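PDB 4TN0: UPF0141 protein yjdB from Campylobacter jejuni subsp. jejuni HB93-13, which is the C-terminal periplasmic domain of EptC, a zinc-binding enzyme that probably transfers phosphoethanolamine and is required for polymyxin resistance and motility. Local coordinates for residues Asn266-His271 with Asp301-Lys306. Residues are numbered along the deposited sequence; the frame is centred on the assembly and turned at random.
Sequences NLAKEH and DLLNPK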
# COMPACT_ATOMS: atom_id res chain seq x y z
N ASN A 266 -1.11 16.80 8.88
CA ASN A 266 0.03 17.32 9.62
C ASN A 266 0.46 16.37 10.75
O ASN A 266 1.62 16.41 11.18
CB ASN A 266 -0.25 18.72 10.16
CG ASN A 266 1.00 19.39 10.71
OD1 ASN A 266 2.00 19.55 9.99
ND2 ASN A 266 0.96 19.81 11.98
N LEU A 267 -0.43 15.49 11.22
CA LEU A 267 0.03 14.42 12.09
C LEU A 267 0.93 13.48 11.30
O LEU A 267 1.96 13.02 11.80
CB LEU A 267 -1.14 13.66 12.70
CG LEU A 267 -1.66 14.04 14.08
CD1 LEU A 267 -1.83 15.56 14.22
CD2 LEU A 267 -2.98 13.33 14.38
N ALA A 268 0.51 13.16 10.08
CA ALA A 268 1.30 12.33 9.19
C ALA A 268 2.68 12.94 8.94
O ALA A 268 3.70 12.24 9.01
CB ALA A 268 0.55 12.12 7.89
N LYS A 269 2.71 14.24 8.66
CA LYS A 269 3.94 14.95 8.35
C LYS A 269 4.92 14.91 9.52
O LYS A 269 6.14 14.88 9.33
CB LYS A 269 3.66 16.42 7.98
CG LYS A 269 4.91 17.23 7.62
CD LYS A 269 4.59 18.62 7.05
CE LYS A 269 4.82 19.73 8.09
NZ LYS A 269 6.13 20.46 7.92
N GLU A 270 4.37 14.89 10.74
CA GLU A 270 5.18 14.89 11.95
C GLU A 270 5.82 13.53 12.21
O GLU A 270 6.87 13.44 12.85
CB GLU A 270 4.34 15.31 13.16
CG GLU A 270 3.91 16.76 13.14
CD GLU A 270 3.01 17.13 14.33
OE1 GLU A 270 3.34 18.11 15.03
OE2 GLU A 270 1.98 16.46 14.54
N HIS A 271 5.20 12.47 11.70
CA HIS A 271 5.69 11.12 11.95
C HIS A 271 6.60 10.55 10.84
O HIS A 271 7.28 9.54 11.06
CB HIS A 271 4.51 10.17 12.12
CG HIS A 271 3.65 10.46 13.30
ND1 HIS A 271 2.37 10.96 13.19
CD2 HIS A 271 3.88 10.31 14.63
CE1 HIS A 271 1.85 11.11 14.39
NE2 HIS A 271 2.74 10.72 15.28
N ASP A 301 -0.77 3.67 15.84
CA ASP A 301 -1.64 4.35 14.88
C ASP A 301 -0.89 5.55 14.29
O ASP A 301 -0.52 6.46 15.01
CB ASP A 301 -2.94 4.77 15.57
CG ASP A 301 -4.01 5.27 14.60
OD1 ASP A 301 -5.20 5.21 14.99
OD2 ASP A 301 -3.70 5.71 13.47
N LEU A 302 -0.65 5.52 12.97
CA LEU A 302 0.13 6.57 12.31
C LEU A 302 -0.53 7.94 12.44
O LEU A 302 0.15 8.96 12.47
CB LEU A 302 0.35 6.23 10.83
CG LEU A 302 1.06 4.92 10.49
CD1 LEU A 302 0.99 4.67 8.97
CD2 LEU A 302 2.51 4.90 10.99
N LEU A 303 -1.86 7.96 12.50
CA LEU A 303 -2.61 9.20 12.61
C LEU A 303 -3.10 9.50 14.05
O LEU A 303 -4.21 9.99 14.25
CB LEU A 303 -3.79 9.17 11.64
CG LEU A 303 -3.33 8.94 10.20
CD1 LEU A 303 -4.51 8.87 9.27
CD2 LEU A 303 -2.35 10.03 9.77
N ASN A 304 -2.26 9.19 15.04
CA ASN A 304 -2.58 9.39 16.45
C ASN A 304 -1.36 9.93 17.17
O ASN A 304 -0.26 9.36 17.06
CB ASN A 304 -3.06 8.08 17.11
CG ASN A 304 -3.41 8.25 18.61
OD1 ASN A 304 -2.60 8.72 19.41
ND2 ASN A 304 -4.62 7.85 18.98
N PRO A 305 -1.54 11.02 17.93
CA PRO A 305 -0.43 11.74 18.55
C PRO A 305 0.45 10.90 19.47
O PRO A 305 1.61 11.25 19.68
CB PRO A 305 -1.14 12.83 19.36
CG PRO A 305 -2.45 13.03 18.65
CD PRO A 305 -2.84 11.64 18.23
N LYS A 306 -0.09 9.81 20.02
CA LYS A 306 0.67 8.97 20.94
C LYS A 306 1.58 7.96 20.25
O LYS A 306 2.24 7.16 20.91
CB LYS A 306 -0.29 8.29 21.92
CG LYS A 306 -1.49 9.21 22.26
CD LYS A 306 -2.39 8.72 23.39
CE LYS A 306 -3.69 9.51 23.46
NZ LYS A 306 -4.59 9.04 24.56
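Two side chains one turn apart, Leu267 and His271, carry the last turn of helix 264-271 onto the backbone of the loop 301-306. In the tight part, the branched tip of Leu267 suits a peptide carbonyl, its CD2 resting on Leu303 O at 3.6 Å. A mere methyl group lets the helix come close, and Ala268 CB meets Leu303 CD2 at 4.0 Å, while both side chains also touch Phe257 on strand 252-259. Leu303 starts out away from the helix, but its two torsions (chi1 -57°, chi2 178°) bring CD2 back against it. The flat, buried imidazole of His271 fits obliquely beside two loop carbonyls. His271 ND1 is 3.1 Å from Leu302 O, at an angle too poor for a hydrogen bond, and NE2 is 3.7 Å from Asn304 O. Toward solvent the packing loosens: Leu267 CD2 meets the rigid, exposed ring of Pro305 nearest at CD, 4.2 Å away. Aspartate and asparagine suit the loop because their short side chains can accept from its own backbone. Asp301 OD2 takes Leu303 N from above the carboxylate plane, and Asn304 OD1 takes Lys306 N almost straight (167°), in the carbonyl plane. The result is a helix C-terminus packed beside a type I turn, Asp301 to Asn304, opened by the Asx turn of Asp301 and followed by that of Asn304, on the central mixed sheet of an alkaline phosphatase-like fold.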